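Local coordinates for surface protein SPB1 (Streptococcus agalactiae, PDB 4UZG), which forms the backbone of the group B streptococcus type 2b pilus, its subunits probably being joined into the fibre by a sortase, at residues Lys77-Lys81 / Phe115-Gly119; Asp168-Lys174 / Ile225-Leu231; Lys232-Leu238 / Ser253-Gly259. Numbering follows the deposited sequence.

Contact 1: residues Lys77-Lys81 / Phe115-Gly119; sequences KATGK and FFYKG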
loop_
_atom_site.group_PDB
_atom_site.type_symbol
_atom_site.label_atom_id
_atom_site.label_comp_id
_atom_site.label_asym_id
_atom_site.label_seq_id
_atom_site.Cartn_x
_atom_site.Cartn_y
_atom_site.Cartn_z
ATOM N N LYS A 77 -23.762 -17.621 18.825
ATOM C CA LYS A 77 -23.224 -17.005 20.016
ATOM C C LYS A 77 -22.525 -18.096 20.821
ATOM O O LYS A 77 -23.079 -18.634 21.787
ATOM C CB LYS A 77 -24.366 -16.392 20.816
ATOM C CG LYS A 77 -23.953 -15.427 21.883
ATOM C CD LYS A 77 -25.159 -15.045 22.736
ATOM C CE LYS A 77 -24.806 -13.936 23.718
ATOM N NZ LYS A 77 -24.968 -12.604 23.110
ATOM N N ALA A 78 -21.305 -18.425 20.403
ATOM C CA ALA A 78 -20.604 -19.597 20.910
ATOM C C ALA A 78 -19.093 -19.406 20.855
ATOM O O ALA A 78 -18.568 -18.618 20.053
ATOM C CB ALA A 78 -20.999 -20.839 20.127
ATOM N N THR A 79 -18.393 -20.145 21.719
ATOM C CA THR A 79 -16.956 -20.060 21.781
ATOM C C THR A 79 -16.313 -20.411 20.438
ATOM O O THR A 79 -16.800 -21.249 19.674
ATOM C CB THR A 79 -16.401 -20.959 22.905
ATOM O OG1 THR A 79 -15.041 -20.606 23.155
ATOM C CG2 THR A 79 -16.520 -22.446 22.588
ATOM N N GLY A 80 -15.236 -19.704 20.119
ATOM C CA GLY A 80 -14.470 -20.006 18.937
ATOM C C GLY A 80 -15.002 -19.422 17.649
ATOM O O GLY A 80 -14.478 -19.777 16.594
ATOM N N LYS A 81 -16.010 -18.560 17.719
ATOM C CA LYS A 81 -16.703 -18.035 16.530
ATOM C C LYS A 81 -16.510 -16.540 16.320
ATOM O O LYS A 81 -16.286 -15.787 17.279
ATOM C CB LYS A 81 -18.216 -18.338 16.627
ATOM C CG LYS A 81 -18.589 -19.795 16.804
ATOM C CD LYS A 81 -18.010 -20.683 15.720
ATOM C CE LYS A 81 -18.562 -20.365 14.343
ATOM N NZ LYS A 81 -18.047 -21.327 13.318
ATOM N N PHE A 115 -18.716 -16.634 30.290
ATOM C CA PHE A 115 -17.673 -16.150 29.393
ATOM C C PHE A 115 -16.946 -17.284 28.689
ATOM O O PHE A 115 -16.694 -18.344 29.283
ATOM C CB PHE A 115 -16.651 -15.343 30.194
ATOM C CG PHE A 115 -17.220 -14.105 30.817
ATOM C CD1 PHE A 115 -17.606 -13.038 30.020
ATOM C CD2 PHE A 115 -17.379 -13.990 32.194
ATOM C CE1 PHE A 115 -18.124 -11.889 30.572
ATOM C CE2 PHE A 115 -17.910 -12.837 32.750
ATOM C CZ PHE A 115 -18.281 -11.792 31.945
ATOM N N PHE A 116 -16.547 -17.046 27.442
ATOM C CA PHE A 116 -15.789 -18.027 26.677
ATOM C C PHE A 116 -14.295 -18.001 26.959
ATOM O O PHE A 116 -13.621 -19.026 26.819
ATOM C CB PHE A 116 -15.984 -17.831 25.176
ATOM C CG PHE A 116 -17.424 -17.858 24.726
ATOM C CD1 PHE A 116 -18.360 -18.688 25.319
ATOM C CD2 PHE A 116 -17.827 -17.037 23.687
ATOM C CE1 PHE A 116 -19.664 -18.687 24.876
ATOM C CE2 PHE A 116 -19.125 -17.029 23.231
ATOM C CZ PHE A 116 -20.060 -17.861 23.818
ATOM N N TYR A 117 -13.777 -16.831 27.331
ATOM C CA TYR A 117 -12.353 -16.587 27.434
ATOM C C TYR A 117 -12.067 -16.068 28.833
ATOM O O TYR A 117 -12.967 -15.589 29.550
ATOM C CB TYR A 117 -11.911 -15.601 26.343
ATOM C CG TYR A 117 -12.423 -16.031 24.976
ATOM C CD1 TYR A 117 -12.001 -17.220 24.388
ATOM C CD2 TYR A 117 -13.397 -15.295 24.306
ATOM C CE1 TYR A 117 -12.522 -17.661 23.161
ATOM C CE2 TYR A 117 -13.909 -15.714 23.066
ATOM C CZ TYR A 117 -13.469 -16.909 22.517
ATOM O OH TYR A 117 -13.961 -17.378 21.318
ATOM N N LYS A 118 -10.833 -16.219 29.261
ATOM C CA LYS A 118 -10.468 -15.770 30.592
ATOM C C LYS A 118 -9.227 -14.914 30.536
ATOM O O LYS A 118 -8.430 -14.964 29.576
ATOM C CB LYS A 118 -10.316 -16.935 31.563
ATOM C CG LYS A 118 -9.383 -18.002 31.091
ATOM C CD LYS A 118 -9.294 -19.164 32.077
ATOM C CE LYS A 118 -8.188 -20.136 31.673
ATOM N NZ LYS A 118 -7.983 -21.222 32.673
ATOM N N GLY A 119 -9.106 -14.083 31.565
ATOM C CA GLY A 119 -7.971 -13.216 31.729
ATOM C C GLY A 119 -7.962 -12.100 30.712
ATOM O O GLY A 119 -9.001 -11.614 30.262
HETATM O O HOH W 1 -14.457 -21.480 25.709
HETATM O O HOH W 2 -15.884 -16.126 20.059
#

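Contact 2: residues Asp168-Lys174 / Ile225-Leu231; sequences DGQITIK and IITITGL. With EDO (1,2-ethanediol), chain C.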
loop_
_atom_site.group_PDB
_atom_site.type_symbol
_atom_site.label_atom_id
_atom_site.label_comp_id
_atom_site.label_asym_id
_atom_site.label_seq_id
_atom_site.Cartn_x
_atom_site.Cartn_y
_atom_site.Cartn_z
ATOM N N ASP A 168 3.154 4.629 -1.652
ATOM C CA ASP A 168 3.916 4.300 -2.843
ATOM C C ASP A 168 4.669 5.536 -3.330
ATOM O O ASP A 168 4.524 6.617 -2.760
ATOM C CB ASP A 168 3.050 3.622 -3.927
ATOM C CG ASP A 168 2.015 4.504 -4.573
ATOM O OD1 ASP A 168 2.045 5.730 -4.487
ATOM O OD2 ASP A 168 1.135 3.881 -5.256
ATOM N N GLY A 169 5.503 5.346 -4.345
ATOM C CA GLY A 169 6.369 6.385 -4.853
ATOM C C GLY A 169 6.129 6.723 -6.313
ATOM O O GLY A 169 5.398 6.035 -7.031
ATOM N N GLN A 170 6.760 7.808 -6.723
ATOM C CA GLN A 170 6.628 8.326 -8.075
ATOM C C GLN A 170 7.973 8.816 -8.596
ATOM O O GLN A 170 8.716 9.472 -7.849
ATOM C CB GLN A 170 5.644 9.479 -8.077
ATOM C CG GLN A 170 5.453 10.185 -9.415
ATOM C CD GLN A 170 4.463 11.280 -9.270
ATOM O OE1 GLN A 170 4.824 12.419 -8.913
ATOM N NE2 GLN A 170 3.215 10.964 -9.491
ATOM N N ILE A 171 8.254 8.494 -9.856
ATOM C CA ILE A 171 9.441 8.983 -10.542
ATOM C C ILE A 171 8.979 9.903 -11.673
ATOM O O ILE A 171 8.237 9.481 -12.566
ATOM C CB ILE A 171 10.272 7.829 -11.125
ATOM C CG1 ILE A 171 10.714 6.851 -10.024
ATOM C CG2 ILE A 171 11.478 8.372 -11.891
ATOM C CD1 ILE A 171 11.404 5.590 -10.540
ATOM N N THR A 172 9.426 11.151 -11.637
ATOM C CA THR A 172 9.183 12.121 -12.696
ATOM C C THR A 172 10.508 12.339 -13.426
ATOM O O THR A 172 11.456 12.881 -12.851
ATOM C CB THR A 172 8.651 13.436 -12.136
ATOM O OG1 THR A 172 7.432 13.180 -11.426
ATOM C CG2 THR A 172 8.385 14.453 -13.243
ATOM N N ILE A 173 10.587 11.858 -14.664
ATOM C CA ILE A 173 11.790 11.940 -15.477
ATOM C C ILE A 173 11.736 13.194 -16.323
ATOM O O ILE A 173 10.747 13.422 -17.009
ATOM C CB ILE A 173 11.892 10.722 -16.417
ATOM C CG1 ILE A 173 11.828 9.395 -15.665
ATOM C CG2 ILE A 173 13.174 10.797 -17.248
ATOM C CD1 ILE A 173 11.492 8.183 -16.573
ATOM N N LYS A 174 12.797 13.995 -16.288
ATOM C CA LYS A 174 12.931 15.133 -17.187
ATOM C C LYS A 174 14.096 14.895 -18.113
ATOM O O LYS A 174 15.216 14.678 -17.684
ATOM C CB LYS A 174 13.152 16.448 -16.458
ATOM C CG LYS A 174 13.215 17.638 -17.448
ATOM C CD LYS A 174 13.205 19.007 -16.775
ATOM C CE LYS A 174 14.454 19.238 -15.943
ATOM N NZ LYS A 174 14.387 20.487 -15.119
ATOM N N ILE A 225 8.845 15.519 -20.080
ATOM C CA ILE A 225 8.579 14.752 -18.869
ATOM C C ILE A 225 7.939 13.400 -19.166
ATOM O O ILE A 225 7.075 13.270 -20.052
ATOM C CB ILE A 225 7.655 15.550 -17.923
ATOM C CG1 ILE A 225 8.291 16.879 -17.513
ATOM C CG2 ILE A 225 7.243 14.717 -16.709
ATOM C CD1 ILE A 225 9.530 16.730 -16.754
ATOM N N ILE A 226 8.326 12.409 -18.356
ATOM C CA ILE A 226 7.592 11.161 -18.148
ATOM C C ILE A 226 7.288 11.073 -16.658
ATOM O O ILE A 226 8.192 11.265 -15.838
ATOM C CB ILE A 226 8.455 9.935 -18.520
ATOM C CG1 ILE A 226 8.693 9.869 -20.030
ATOM C CG2 ILE A 226 7.805 8.620 -18.037
ATOM C CD1 ILE A 226 9.878 9.010 -20.412
ATOM N N THR A 227 6.049 10.714 -16.308
ATOM C CA THR A 227 5.707 10.434 -14.916
ATOM C C THR A 227 5.320 8.978 -14.775
ATOM O O THR A 227 4.426 8.495 -15.473
ATOM C CB THR A 227 4.566 11.353 -14.432
ATOM O OG1 THR A 227 4.926 12.715 -14.650
ATOM C CG2 THR A 227 4.301 11.154 -12.960
ATOM N N ILE A 228 5.965 8.277 -13.844
ATOM C CA ILE A 228 5.620 6.897 -13.500
ATOM C C ILE A 228 5.201 6.900 -12.045
ATOM O O ILE A 228 6.007 7.188 -11.162
ATOM C CB ILE A 228 6.786 5.910 -13.750
ATOM C CG1 ILE A 228 7.314 6.030 -15.191
ATOM C CG2 ILE A 228 6.314 4.504 -13.433
ATOM C CD1 ILE A 228 8.536 5.179 -15.482
ATOM N N THR A 229 3.925 6.613 -11.794
ATOM C CA THR A 229 3.350 6.714 -10.454
ATOM C C THR A 229 2.937 5.348 -9.966
ATOM O O THR A 229 2.204 4.638 -10.647
ATOM C CB THR A 229 2.120 7.635 -10.486
ATOM O OG1 THR A 229 2.489 8.883 -11.071
ATOM C CG2 THR A 229 1.539 7.838 -9.091
ATOM N N GLY A 230 3.367 4.997 -8.759
ATOM C CA GLY A 230 2.895 3.781 -8.125
ATOM C C GLY A 230 3.932 2.692 -7.900
ATOM O O GLY A 230 3.614 1.512 -8.049
ATOM N N LEU A 231 5.143 3.074 -7.514
ATOM C CA LEU A 231 6.262 2.149 -7.371
ATOM C C LEU A 231 6.707 2.051 -5.904
ATOM O O LEU A 231 6.802 3.030 -5.175
ATOM C CB LEU A 231 7.468 2.647 -8.177
ATOM C CG LEU A 231 7.275 2.661 -9.688
ATOM C CD1 LEU A 231 8.384 3.453 -10.336
ATOM C CD2 LEU A 231 7.229 1.256 -10.227
HETATM C C1 EDO C . 1.684 7.084 -14.703
HETATM O O1 EDO C . 2.170 5.961 -13.978
HETATM C C2 EDO C . 0.175 6.999 -14.859
HETATM O O2 EDO C . -0.429 7.130 -13.568
HETATM O O HOH W 3 5.128 14.363 -12.469
#

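Contact 3: residues Lys232-Leu238 / Ser253-Gly259; sequences KEGTYYL and SQKVILG. With EDO (1,2-ethanediol), chain B.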
loop_
_atom_site.group_PDB
_atom_site.type_symbol
_atom_site.label_atom_id
_atom_site.label_comp_id
_atom_site.label_asym_id
_atom_site.label_seq_id
_atom_site.Cartn_x
_atom_site.Cartn_y
_atom_site.Cartn_z
ATOM N N LYS A 232 7.086 0.842 -5.530
ATOM C CA LYS A 232 7.702 0.536 -4.264
ATOM C C LYS A 232 9.062 1.227 -4.158
ATOM O O LYS A 232 9.751 1.438 -5.165
ATOM C CB LYS A 232 7.865 -1.007 -4.191
ATOM C CG LYS A 232 8.256 -1.546 -2.828
ATOM C CD LYS A 232 8.282 -3.074 -2.854
ATOM C CE LYS A 232 8.607 -3.710 -1.517
ATOM N NZ LYS A 232 7.463 -3.580 -0.553
ATOM N N GLU A 233 9.505 1.532 -2.951
ATOM C CA GLU A 233 10.859 2.014 -2.750
ATOM C C GLU A 233 11.859 1.025 -3.340
ATOM O O GLU A 233 11.611 -0.184 -3.386
ATOM C CB GLU A 233 11.140 2.203 -1.266
ATOM C CG GLU A 233 11.238 0.903 -0.530
ATOM C CD GLU A 233 11.062 1.081 0.961
ATOM O OE1 GLU A 233 9.907 1.011 1.428
ATOM O OE2 GLU A 233 12.081 1.292 1.651
ATOM N N GLY A 234 13.011 1.543 -3.742
ATOM C CA GLY A 234 14.072 0.712 -4.279
ATOM C C GLY A 234 14.929 1.484 -5.252
ATOM O O GLY A 234 14.850 2.697 -5.367
ATOM N N THR A 235 15.766 0.721 -5.932
ATOM C CA THR A 235 16.705 1.275 -6.908
ATOM C C THR A 235 16.255 0.863 -8.307
ATOM O O THR A 235 16.080 -0.323 -8.575
ATOM C CB THR A 235 18.131 0.762 -6.660
ATOM O OG1 THR A 235 18.515 1.079 -5.327
ATOM C CG2 THR A 235 19.113 1.407 -7.633
ATOM N N TYR A 236 16.058 1.832 -9.185
ATOM C CA TYR A 236 15.580 1.603 -10.530
ATOM C C TYR A 236 16.568 2.192 -11.518
ATOM O O TYR A 236 17.448 2.974 -11.148
ATOM C CB TYR A 236 14.185 2.237 -10.695
ATOM C CG TYR A 236 13.162 1.637 -9.761
ATOM C CD1 TYR A 236 12.486 0.483 -10.111
ATOM C CD2 TYR A 236 12.907 2.180 -8.506
ATOM C CE1 TYR A 236 11.558 -0.111 -9.246
ATOM C CE2 TYR A 236 12.002 1.602 -7.640
ATOM C CZ TYR A 236 11.304 0.459 -8.013
ATOM O OH TYR A 236 10.384 -0.152 -7.181
ATOM N N TYR A 237 16.401 1.832 -12.784
ATOM C CA TYR A 237 17.320 2.267 -13.827
ATOM C C TYR A 237 16.539 2.713 -15.045
ATOM O O TYR A 237 15.699 1.979 -15.571
ATOM C CB TYR A 237 18.281 1.122 -14.202
ATOM C CG TYR A 237 19.172 0.740 -13.038
ATOM C CD1 TYR A 237 18.769 -0.210 -12.108
ATOM C CD2 TYR A 237 20.387 1.380 -12.838
ATOM C CE1 TYR A 237 19.558 -0.528 -11.010
ATOM C CE2 TYR A 237 21.189 1.069 -11.729
ATOM C CZ TYR A 237 20.764 0.107 -10.828
ATOM O OH TYR A 237 21.565 -0.179 -9.742
ATOM N N LEU A 238 16.836 3.926 -15.496
ATOM C CA LEU A 238 16.188 4.507 -16.664
ATOM C C LEU A 238 16.962 4.091 -17.900
ATOM O O LEU A 238 18.136 4.435 -18.027
ATOM C CB LEU A 238 16.185 6.025 -16.565
ATOM C CG LEU A 238 15.607 6.617 -15.265
ATOM C CD1 LEU A 238 15.729 8.130 -15.248
ATOM C CD2 LEU A 238 14.204 6.203 -15.017
ATOM N N SER A 253 22.405 3.100 -18.614
ATOM C CA SER A 253 21.216 3.487 -17.916
ATOM C C SER A 253 21.558 4.488 -16.831
ATOM O O SER A 253 22.725 4.703 -16.500
ATOM C CB SER A 253 20.529 2.257 -17.343
ATOM O OG SER A 253 21.308 1.695 -16.306
ATOM N N GLN A 254 20.525 5.119 -16.292
ATOM C CA GLN A 254 20.690 6.058 -15.192
ATOM C C GLN A 254 19.988 5.533 -13.949
ATOM O O GLN A 254 18.786 5.292 -13.958
ATOM C CB GLN A 254 20.152 7.427 -15.558
ATOM C CG GLN A 254 20.371 8.443 -14.472
ATOM C CD GLN A 254 20.139 9.864 -14.951
ATOM O OE1 GLN A 254 20.507 10.208 -16.065
ATOM N NE2 GLN A 254 19.497 10.678 -14.124
ATOM N N LYS A 255 20.740 5.386 -12.863
ATOM C CA LYS A 255 20.190 4.933 -11.594
ATOM C C LYS A 255 19.310 6.001 -10.951
ATOM O O LYS A 255 19.679 7.179 -10.928
ATOM C CB LYS A 255 21.344 4.593 -10.659
ATOM C CG LYS A 255 20.880 3.988 -9.339
ATOM C CD LYS A 255 22.037 3.441 -8.509
ATOM C CE LYS A 255 22.954 4.492 -8.016
ATOM N NZ LYS A 255 24.048 3.814 -7.241
ATOM N N VAL A 256 18.173 5.581 -10.408
ATOM C CA VAL A 256 17.258 6.456 -9.683
ATOM C C VAL A 256 16.791 5.708 -8.433
ATOM O O VAL A 256 16.206 4.631 -8.530
ATOM C CB VAL A 256 16.027 6.800 -10.522
ATOM C CG1 VAL A 256 15.089 7.706 -9.722
ATOM C CG2 VAL A 256 16.381 7.398 -11.834
ATOM N N ILE A 257 17.037 6.291 -7.265
ATOM C CA ILE A 257 16.597 5.719 -6.008
ATOM C C ILE A 257 15.293 6.373 -5.565
ATOM O O ILE A 257 15.142 7.594 -5.559
ATOM C CB ILE A 257 17.679 5.857 -4.935
ATOM C CG1 ILE A 257 18.884 4.992 -5.336
ATOM C CG2 ILE A 257 17.138 5.441 -3.568
ATOM C CD1 ILE A 257 20.085 5.181 -4.482
ATOM N N LEU A 258 14.368 5.517 -5.161
ATOM C CA LEU A 258 13.109 5.919 -4.632
ATOM C C LEU A 258 13.100 5.442 -3.168
ATOM O O LEU A 258 13.395 4.282 -2.867
ATOM C CB LEU A 258 12.089 5.217 -5.514
ATOM C CG LEU A 258 10.652 5.635 -5.400
ATOM C CD1 LEU A 258 10.390 7.147 -5.553
ATOM C CD2 LEU A 258 9.835 4.867 -6.417
ATOM N N GLY A 259 12.779 6.348 -2.253
ATOM C CA GLY A 259 12.835 6.045 -0.832
ATOM C C GLY A 259 14.174 6.406 -0.210
ATOM O O GLY A 259 14.841 7.333 -0.660
HETATM C C1 EDO B . 14.476 -2.943 -5.846
HETATM O O1 EDO B . 15.525 -2.048 -5.550
HETATM C C2 EDO B . 13.597 -2.345 -6.929
HETATM O O2 EDO B . 14.288 -2.254 -8.157
#

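Contact 1: residues Lys77-Lys81 / Phe115-Gly119
Two loops meet here without pairing as strands. Residues Ala78 to Lys81 make a type II beta turn, closed by a weak Lys81 N to Ala78 O bond of 3.5 Å, with Gly80 at its positive-phi corner, and the 115-119 loop comes closest where the CA atoms of Thr79 and Phe116 lie 5.4 Å apart. Phe116 lays one ring face against the backbone entering the turn: Ala78 C is 3.4 Å from Phe116 CE2 and Thr79 N 3.5 Å from Phe116 CZ, while Thr79 CB makes a CH-pi contact 4.1 Å from the ring centroid. Tyr117 reaches the turn with its hydroxyl, where OH accepts a hydrogen bond from Gly80 N (2.9 Å). Two waters finish the job, one joining Thr79 OG1 to Phe116 O, the other Tyr117 OH to Lys81 O. This surface contact ties the loop linking strands 68-73 and 81-87 to the one linking 90-96 and 121-131, at one end of the ten-stranded sheet; Tyr117 also packs against Trp97.

Contact 2: residues Asp168-Lys174 / Ile225-Leu231
A G1 beta bulge starts this antiparallel strand pair, the 225-231 edge and the 169-174 part of strand 169-177 in the three-stranded sheet of the prealbumin-like domain. Gly230 and Leu231 both face Gly169, whose O accepts bonds from Gly230 N (2.9 Å) and Leu231 N (3.0 Å), while Gly169 N donates to Leu231 O (2.8 Å). Gly230, at phi 114°, takes a conformation in which a side chain would jam against the preceding carbonyl. Past the bulge the register is regular. Ile171 and Ile228 exchange two bonds, Ile171 N to Ile228 O and Ile228 N to Ile171 O, both 2.9 Å; in the next hydrogen-bonded pair, Ile173 N reaches Ile226 O at 2.7 Å and Ile226 N reaches Ile173 O at 2.9 Å.

The two faces differ sharply. Ile171, Ile173, Ile226, Ile228 and Leu231 make a buried aliphatic layer, with Ile171 CD1 3.7 Å from Leu231 CD1 and Ile173 CD1 4.0 Å from Ile226 CG2. The other face is mostly polar: Gln170 NE2 donates to Thr229 OG1 (2.7 Å), and a water bridges Thr172 OG1 and Thr227 OG1. At its far end Ile225 CD1 lies against Lys174 CB (3.6 Å). A 1,2-ethanediol, probably from the crystallisation liquor, accepts a bond at O1 from Thr229 N (2.9 Å), on the strand's outer edge. Strand 273-279 runs parallel along the other side of 169-177, and Leu231 and Ile226 meet strand 188-192 through the aliphatic layer, the two-sheet packing of a transthyretin-like beta sandwich.

Contact 3: residues Lys232-Leu238 / Ser253-Gly259
All six backbone bonds of this antiparallel ladder come in reciprocal pairs. Gly234 N donates to Leu258 O and Leu258 N to Gly234 O, both at 2.9 Å; Tyr236 N meets Val256 O at 2.9 Å and Val256 N meets Tyr236 O at 2.8 Å; Leu238 N to Gln254 O (2.8 Å) and Gln254 N to Leu238 O (3.0 Å) end the series. Thr235, between two of these pairs, turns its polar backbone atoms outward, to a 1,2-ethanediol probably left from crystallisation: Thr235 N donates to its O1 (2.8 Å) and Thr235 O accepts from its O2 (2.7 Å). Further along the same edge, the backbone of Tyr237 is hydrogen-bonded to that of Lys192 in strand 188-192. The hydroxyl of Tyr236 donates to Lys232 O (2.6 Å), fastening the strand to the loop before it. On the buried face, Leu238 CD1 packs on Val256 CG2 (3.6 Å) and Tyr236 CE2 on Leu258 CD2 (4.1 Å). Main-chain bonds and this apolar packing thus join the two strands, while polar side-chain ends tie the pair to other parts of the chain: Lys232 NZ to Thr10 O and Gln8, Glu233 to Thr10, Gln254 NE2 to Thr276 O.

Contacts 2 and 3 belong to one beta sandwich, their centres about 10 Å apart, and strands 225-231 and 234-240 follow each other in the chain. Each supplies a pair from a different sheet, and they meet through their buried faces: Leu231 CB lies 3.7 Å from Leu258 CD2, and Ile173 CD1 3.7 Å from Leu238 CD2. Both rest on antiparallel main-chain ladders, interrupted by a bulge in contact 2 and unbroken in contact 3, over mainly aliphatic side chains, with Tyr236 added in contact 3. Contact 1 lies on the opposite side of the chain's centre. None of its touching residues is buried, and two loops are joined there by an aromatic ring, a tyrosine hydroxyl and bridging waters instead of a ladder.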